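Local coordinates for ATP phosphoribosyltransferase regulatory subunit (Bacillus halodurans, PDB 3OD1), which is probably required, together with HisG, for the first step of histidine biosynthesis and may let histidine feed back on ATP phosphoribosyltransferase activity, at residues N334-E346 against A364-V376. Sequence-based numbering, arbitrary orientation.
Sequences NGHEQTCILFSNE and AVVLQDLAGVTDV
Gln338 CG lies 3.7 Å from Ala364 CB beside the parallel strands 339-343 and 365-369, the two strands of a right-handed beta-alpha-beta crossover joined through helix 348-359 in the C-terminal domain; 339-343 is the middle strand of the sheet. The long side chain of Gln338 can pack there while its NE2 hydrogen-bonds Asp44 of the second subunit. From Thr339, beta-branched as suits an extended strand, to Phe343, six backbone hydrogen bonds zip the strands together. Cys340, small and apolar, suits the face shared with Val366 and packed by Met379 of helix 376-381. On the other face, branched Ile341 packs against Leu354 of helix 348-359, CD1 on Val365 CG1 at 3.7 Å and CG2 toward Leu367 CD1. Leu342 splits its methyls: CD2 lies across the aliphatic part of Gln368, while CD1 meets Val376 CG2 at 3.5 Å. Phe343 takes chi1 67°, between N and the carbonyl carbon, which swings its flat ring against the Gln368-Asp369 backbone; CD2 touches Leu367 CD1. With an alanine here, Asp369 CA would probably lose its aromatic face and Leu367 CD1 its neighbour. That CH-pi contact puts Asp369 CA 3.8 Å from the Phe343 ring centroid, 18° off its normal.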
ATOM      1  N   ASN B 334       7.723 -10.129 -19.096  1.00125.96           N
ATOM      2  CA  ASN B 334       7.587 -11.057 -17.977  1.00126.28           C
ATOM      3  C   ASN B 334       8.875 -11.838 -17.736  1.00128.70           C
ATOM      4  O   ASN B 334       9.973 -11.332 -17.971  1.00129.83           O
ATOM      5  CB  ASN B 334       6.421 -12.009 -18.212  1.00122.71           C
ATOM      6  N   GLY B 335       8.728 -13.072 -17.265  1.00126.42           N
ATOM      7  CA  GLY B 335       9.867 -13.933 -16.997  1.00123.17           C
ATOM      8  C   GLY B 335       9.861 -14.481 -15.582  1.00116.52           C
ATOM      9  O   GLY B 335       9.764 -13.725 -14.613  1.00115.84           O
ATOM     10  N   HIS B 336       9.958 -15.802 -15.461  1.00106.25           N
ATOM     11  CA  HIS B 336       9.990 -16.443 -14.153  1.00 90.70           C
ATOM     12  C   HIS B 336      11.422 -16.776 -13.763  1.00 76.44           C
ATOM     13  O   HIS B 336      11.921 -17.857 -14.074  1.00 64.78           O
ATOM     14  CB  HIS B 336       9.135 -17.712 -14.142  1.00 91.58           C
ATOM     15  CG  HIS B 336       7.756 -17.516 -14.690  1.00 97.48           C
ATOM     16  ND1 HIS B 336       6.891 -18.564 -14.923  1.00100.12           N
ATOM     17  CD2 HIS B 336       7.091 -16.393 -15.057  1.00100.46           C
ATOM     18  CE1 HIS B 336       5.754 -18.096 -15.407  1.00101.50           C
ATOM     19  NE2 HIS B 336       5.851 -16.781 -15.499  1.00101.61           N
ATOM     20  N   GLU B 337      12.076 -15.828 -13.095  1.00 77.02           N
ATOM     21  CA  GLU B 337      13.434 -16.004 -12.587  1.00 73.65           C
ATOM     22  C   GLU B 337      13.534 -17.267 -11.754  1.00 65.36           C
ATOM     23  O   GLU B 337      14.578 -17.920 -11.709  1.00 77.07           O
ATOM     24  CB  GLU B 337      13.841 -14.801 -11.728  1.00 75.54           C
ATOM     25  CG  GLU B 337      15.115 -15.011 -10.891  1.00 82.60           C
ATOM     26  CD  GLU B 337      14.864 -15.691  -9.539  1.00 86.78           C
ATOM     27  OE1 GLU B 337      14.664 -14.972  -8.533  1.00 85.80           O
ATOM     28  OE2 GLU B 337      14.888 -16.941  -9.469  1.00 85.82           O
ATOM     29  N   GLN B 338      12.434 -17.601 -11.095  1.00 60.11           N
ATOM     30  CA  GLN B 338      12.383 -18.695 -10.135  1.00 53.67           C
ATOM     31  C   GLN B 338      12.893 -20.038 -10.672  1.00 54.00           C
ATOM     32  O   GLN B 338      12.838 -20.310 -11.876  1.00 54.71           O
ATOM     33  CB  GLN B 338      10.956 -18.832  -9.598  1.00 52.39           C
ATOM     34  CG  GLN B 338      10.492 -17.623  -8.780  1.00 57.38           C
ATOM     35  CD  GLN B 338       9.391 -16.825  -9.461  1.00 55.34           C
ATOM     36  OE1 GLN B 338       9.164 -16.950 -10.663  1.00 57.14           O
ATOM     37  NE2 GLN B 338       8.701 -15.997  -8.688  1.00 55.99           N
ATOM     38  N   THR B 339      13.414 -20.858  -9.762  1.00 50.17           N
ATOM     39  CA  THR B 339      13.716 -22.257 -10.040  1.00 45.89           C
ATOM     40  C   THR B 339      12.522 -23.118  -9.604  1.00 48.09           C
ATOM     41  O   THR B 339      11.813 -22.769  -8.653  1.00 46.04           O
ATOM     42  CB  THR B 339      14.956 -22.716  -9.273  1.00 46.65           C
ATOM     43  OG1 THR B 339      16.101 -21.994  -9.736  1.00 56.77           O
ATOM     44  CG2 THR B 339      15.191 -24.177  -9.485  1.00 46.36           C
ATOM     45  N   CYS B 340      12.295 -24.230 -10.301  1.00 45.44           N
ATOM     46  CA  CYS B 340      11.175 -25.112  -9.989  1.00 45.57           C
ATOM     47  C   CYS B 340      11.651 -26.549  -9.765  1.00 42.71           C
ATOM     48  O   CYS B 340      12.274 -27.144 -10.634  1.00 46.01           O
ATOM     49  CB  CYS B 340      10.135 -25.080 -11.111  1.00 46.40           C
ATOM     50  SG  CYS B 340       8.732 -26.195 -10.856  1.00 50.26           S
ATOM     51  N   ILE B 341      11.373 -27.088  -8.583  1.00 40.06           N
ATOM     52  CA  ILE B 341      11.672 -28.481  -8.284  1.00 42.30           C
ATOM     53  C   ILE B 341      10.366 -29.259  -8.356  1.00 37.54           C
ATOM     54  O   ILE B 341       9.435 -28.980  -7.607  1.00 33.52           O
ATOM     55  CB  ILE B 341      12.295 -28.645  -6.876  1.00 38.47           C
ATOM     56  CG1 ILE B 341      13.645 -27.923  -6.798  1.00 36.26           C
ATOM     57  CG2 ILE B 341      12.452 -30.125  -6.525  1.00 32.92           C
ATOM     58  CD1 ILE B 341      14.155 -27.718  -5.377  1.00 33.66           C
ATOM     59  N   LEU B 342      10.287 -30.192  -9.292  1.00 38.74           N
ATOM     60  CA  LEU B 342       9.109 -31.046  -9.432  1.00 36.93           C
ATOM     61  C   LEU B 342       9.375 -32.346  -8.697  1.00 39.32           C
ATOM     62  O   LEU B 342      10.389 -33.002  -8.936  1.00 41.40           O
ATOM     63  CB  LEU B 342       8.832 -31.344 -10.909  1.00 34.15           C
ATOM     64  CG  LEU B 342       8.480 -30.134 -11.776  1.00 41.93           C
ATOM     65  CD1 LEU B 342       8.657 -30.460 -13.253  1.00 45.14           C
ATOM     66  CD2 LEU B 342       7.054 -29.651 -11.479  1.00 45.32           C
ATOM     67  N   PHE B 343       8.483 -32.726  -7.796  1.00 32.54           N
ATOM     68  CA  PHE B 343       8.726 -33.950  -7.049  1.00 39.71           C
ATOM     69  C   PHE B 343       7.567 -34.921  -7.097  1.00 38.90           C
ATOM     70  O   PHE B 343       6.444 -34.543  -7.405  1.00 37.46           O
ATOM     71  CB  PHE B 343       9.117 -33.651  -5.594  1.00 37.13           C
ATOM     72  CG  PHE B 343       8.011 -33.050  -4.767  1.00 37.52           C
ATOM     73  CD1 PHE B 343       7.231 -33.846  -3.944  1.00 42.94           C
ATOM     74  CD2 PHE B 343       7.772 -31.689  -4.788  1.00 37.15           C
ATOM     75  CE1 PHE B 343       6.221 -33.290  -3.172  1.00 36.79           C
ATOM     76  CE2 PHE B 343       6.755 -31.128  -4.020  1.00 32.32           C
ATOM     77  CZ  PHE B 343       5.986 -31.931  -3.212  1.00 33.82           C
ATOM     78  N   SER B 344       7.860 -36.187  -6.820  1.00 44.18           N
ATOM     79  CA  SER B 344       6.816 -37.172  -6.557  1.00 42.96           C
ATOM     80  C   SER B 344       6.905 -37.616  -5.101  1.00 51.09           C
ATOM     81  O   SER B 344       7.823 -37.223  -4.373  1.00 45.12           O
ATOM     82  CB  SER B 344       6.923 -38.371  -7.494  1.00 35.50           C
ATOM     83  OG  SER B 344       8.136 -39.074  -7.294  1.00 44.88           O
ATOM     84  N   ASN B 345       5.951 -38.440  -4.690  1.00 61.36           N
ATOM     85  CA  ASN B 345       5.774 -38.779  -3.286  1.00 63.45           C
ATOM     86  C   ASN B 345       7.046 -39.280  -2.625  1.00 59.35           C
ATOM     87  O   ASN B 345       7.438 -38.789  -1.566  1.00 60.45           O
ATOM     88  CB  ASN B 345       4.670 -39.823  -3.142  1.00 70.98           C
ATOM     89  CG  ASN B 345       4.013 -39.788  -1.786  1.00 74.65           C
ATOM     90  OD1 ASN B 345       3.859 -38.722  -1.187  1.00 78.35           O
ATOM     91  ND2 ASN B 345       3.616 -40.955  -1.291  1.00 69.48           N
ATOM     92  N   GLU B 346       7.697 -40.241  -3.269  1.00 60.61           N
ATOM     93  CA  GLU B 346       8.827 -40.946  -2.673  1.00 64.99           C
ATOM     94  C   GLU B 346      10.052 -40.078  -2.438  1.00 59.92           C
ATOM     95  O   GLU B 346      10.852 -40.370  -1.555  1.00 61.82           O
ATOM     96  CB  GLU B 346       9.200 -42.172  -3.510  1.00 70.32           C
ATOM     97  CG  GLU B 346       8.122 -43.233  -3.532  1.00 81.11           C
ATOM     98  CD  GLU B 346       8.446 -44.373  -4.476  1.00 95.62           C
ATOM     99  OE1 GLU B 346       7.546 -45.199  -4.742  1.00 99.61           O
ATOM    100  OE2 GLU B 346       9.599 -44.439  -4.957  1.00100.09           O
ATOM    101  N   ALA B 364      15.016 -18.137  -5.194  1.00 44.59           N
ATOM    102  CA  ALA B 364      13.582 -18.356  -5.172  1.00 43.61           C
ATOM    103  C   ALA B 364      13.287 -19.708  -5.808  1.00 45.75           C
ATOM    104  O   ALA B 364      13.758 -19.993  -6.915  1.00 45.42           O
ATOM    105  CB  ALA B 364      12.861 -17.230  -5.920  1.00 43.94           C
ATOM    106  N   VAL B 365      12.505 -20.532  -5.108  1.00 37.10           N
ATOM    107  CA  VAL B 365      12.197 -21.883  -5.567  1.00 39.42           C
ATOM    108  C   VAL B 365      10.707 -22.205  -5.475  1.00 32.97           C
ATOM    109  O   VAL B 365      10.088 -22.031  -4.427  1.00 31.94           O
ATOM    110  CB  VAL B 365      12.970 -22.952  -4.757  1.00 40.51           C
ATOM    111  CG1 VAL B 365      12.726 -24.336  -5.342  1.00 35.73           C
ATOM    112  CG2 VAL B 365      14.458 -22.655  -4.761  1.00 45.13           C
ATOM    113  N   VAL B 366      10.138 -22.674  -6.578  1.00 36.09           N
ATOM    114  CA  VAL B 366       8.808 -23.250  -6.545  1.00 35.43           C
ATOM    115  C   VAL B 366       8.972 -24.760  -6.340  1.00 35.93           C
ATOM    116  O   VAL B 366       9.598 -25.437  -7.153  1.00 32.12           O
ATOM    117  CB  VAL B 366       8.029 -22.977  -7.846  1.00 35.46           C
ATOM    118  CG1 VAL B 366       6.744 -23.804  -7.890  1.00 30.78           C
ATOM    119  CG2 VAL B 366       7.700 -21.496  -7.976  1.00 32.41           C
ATOM    120  N   LEU B 367       8.446 -25.269  -5.229  1.00 30.91           N
ATOM    121  CA  LEU B 367       8.511 -26.697  -4.915  1.00 32.66           C
ATOM    122  C   LEU B 367       7.147 -27.284  -5.260  1.00 30.29           C
ATOM    123  O   LEU B 367       6.146 -26.937  -4.642  1.00 31.92           O
ATOM    124  CB  LEU B 367       8.822 -26.880  -3.432  1.00 37.80           C
ATOM    125  CG  LEU B 367       8.955 -28.296  -2.866  1.00 45.63           C
ATOM    126  CD1 LEU B 367      10.035 -29.096  -3.568  1.00 38.93           C
ATOM    127  CD2 LEU B 367       9.235 -28.190  -1.376  1.00 47.36           C
ATOM    128  N   GLN B 368       7.109 -28.112  -6.298  1.00 31.40           N
ATOM    129  CA  GLN B 368       5.851 -28.500  -6.919  1.00 30.92           C
ATOM    130  C   GLN B 368       5.676 -30.022  -7.027  1.00 34.72           C
ATOM    131  O   GLN B 368       6.461 -30.722  -7.693  1.00 28.71           O
ATOM    132  CB  GLN B 368       5.734 -27.872  -8.307  1.00 33.27           C
ATOM    133  CG  GLN B 368       4.481 -28.283  -9.041  1.00 31.40           C
ATOM    134  CD  GLN B 368       3.229 -27.738  -8.378  1.00 36.38           C
ATOM    135  OE1 GLN B 368       3.091 -26.533  -8.181  1.00 39.01           O
ATOM    136  NE2 GLN B 368       2.312 -28.625  -8.026  1.00 34.03           N
ATOM    137  N   ASP B 369       4.641 -30.515  -6.351  1.00 32.76           N
ATOM    138  CA  ASP B 369       4.183 -31.896  -6.483  1.00 29.25           C
ATOM    139  C   ASP B 369       3.681 -32.115  -7.889  1.00 26.08           C
ATOM    140  O   ASP B 369       2.782 -31.420  -8.370  1.00 30.78           O
ATOM    141  CB  ASP B 369       3.064 -32.175  -5.471  1.00 36.34           C
ATOM    142  CG  ASP B 369       2.688 -33.654  -5.382  1.00 39.86           C
ATOM    143  OD1 ASP B 369       2.767 -34.378  -6.406  1.00 34.45           O
ATOM    144  OD2 ASP B 369       2.287 -34.082  -4.276  1.00 33.52           O
ATOM    145  N   LEU B 370       4.273 -33.085  -8.570  1.00 32.48           N
ATOM    146  CA  LEU B 370       3.951 -33.306  -9.965  1.00 31.23           C
ATOM    147  C   LEU B 370       2.477 -33.695 -10.120  1.00 32.68           C
ATOM    148  O   LEU B 370       1.840 -33.373 -11.121  1.00 34.00           O
ATOM    149  CB  LEU B 370       4.866 -34.380 -10.541  1.00 35.73           C
ATOM    150  CG  LEU B 370       4.708 -34.643 -12.029  1.00 46.41           C
ATOM    151  CD1 LEU B 370       5.412 -33.551 -12.816  1.00 48.96           C
ATOM    152  CD2 LEU B 370       5.286 -36.011 -12.359  1.00 49.96           C
ATOM    153  N   ALA B 371       1.935 -34.380  -9.120  1.00 32.97           N
ATOM    154  CA  ALA B 371       0.519 -34.732  -9.141  1.00 35.08           C
ATOM    155  C   ALA B 371      -0.397 -33.493  -9.190  1.00 38.88           C
ATOM    156  O   ALA B 371      -1.579 -33.598  -9.509  1.00 36.94           O
ATOM    157  CB  ALA B 371       0.185 -35.600  -7.951  1.00 37.32           C
ATOM    158  N   GLY B 372       0.150 -32.316  -8.899  1.00 40.17           N
ATOM    159  CA  GLY B 372      -0.648 -31.095  -8.887  1.00 35.70           C
ATOM    160  C   GLY B 372      -0.566 -30.241 -10.141  1.00 42.03           C
ATOM    161  O   GLY B 372      -1.216 -29.192 -10.237  1.00 41.36           O
ATOM    162  N   VAL B 373       0.221 -30.684 -11.117  1.00 36.15           N
ATOM    163  CA  VAL B 373       0.421 -29.906 -12.331  1.00 35.43           C
ATOM    164  C   VAL B 373      -0.372 -30.503 -13.476  1.00 41.80           C
ATOM    165  O   VAL B 373      -0.189 -31.662 -13.800  1.00 37.88           O
ATOM    166  CB  VAL B 373       1.894 -29.919 -12.741  1.00 39.55           C
ATOM    167  CG1 VAL B 373       2.147 -28.930 -13.885  1.00 38.56           C
ATOM    168  CG2 VAL B 373       2.743 -29.585 -11.561  1.00 39.83           C
ATOM    169  N   THR B 374      -1.232 -29.718 -14.113  1.00 47.07           N
ATOM    170  CA  THR B 374      -1.969 -30.243 -15.269  1.00 56.83           C
ATOM    171  C   THR B 374      -1.101 -30.360 -16.534  1.00 51.86           C
ATOM    172  O   THR B 374      -1.249 -31.307 -17.298  1.00 49.32           O
ATOM    173  CB  THR B 374      -3.250 -29.426 -15.573  1.00 59.33           C
ATOM    174  OG1 THR B 374      -2.896 -28.079 -15.906  1.00 70.77           O
ATOM    175  CG2 THR B 374      -4.171 -29.418 -14.368  1.00 52.43           C
ATOM    176  N   ASP B 375      -0.195 -29.404 -16.747  1.00 46.52           N
ATOM    177  CA  ASP B 375       0.670 -29.399 -17.938  1.00 44.18           C
ATOM    178  C   ASP B 375       2.148 -29.193 -17.598  1.00 41.33           C
ATOM    179  O   ASP B 375       2.654 -28.064 -17.631  1.00 44.32           O
ATOM    180  CB  ASP B 375       0.207 -28.321 -18.930  1.00 54.70           C
ATOM    181  CG  ASP B 375       1.036 -28.296 -20.210  1.00 65.80           C
ATOM    182  OD1 ASP B 375       1.920 -29.164 -20.384  1.00 70.09           O
ATOM    183  OD2 ASP B 375       0.793 -27.404 -21.046  1.00 70.12           O
ATOM    184  N   VAL B 376       2.850 -30.281 -17.296  1.00 41.83           N
ATOM    185  CA  VAL B 376       4.229 -30.185 -16.818  1.00 47.53           C
ATOM    186  C   VAL B 376       5.214 -29.614 -17.856  1.00 46.69           C
ATOM    187  O   VAL B 376       6.175 -28.936 -17.494  1.00 45.12           O
ATOM    188  CB  VAL B 376       4.743 -31.530 -16.269  1.00 49.84           C
ATOM    189  CG1 VAL B 376       5.060 -32.481 -17.405  1.00 56.78           C
ATOM    190  CG2 VAL B 376       5.968 -31.304 -15.404  1.00 54.23           C
TER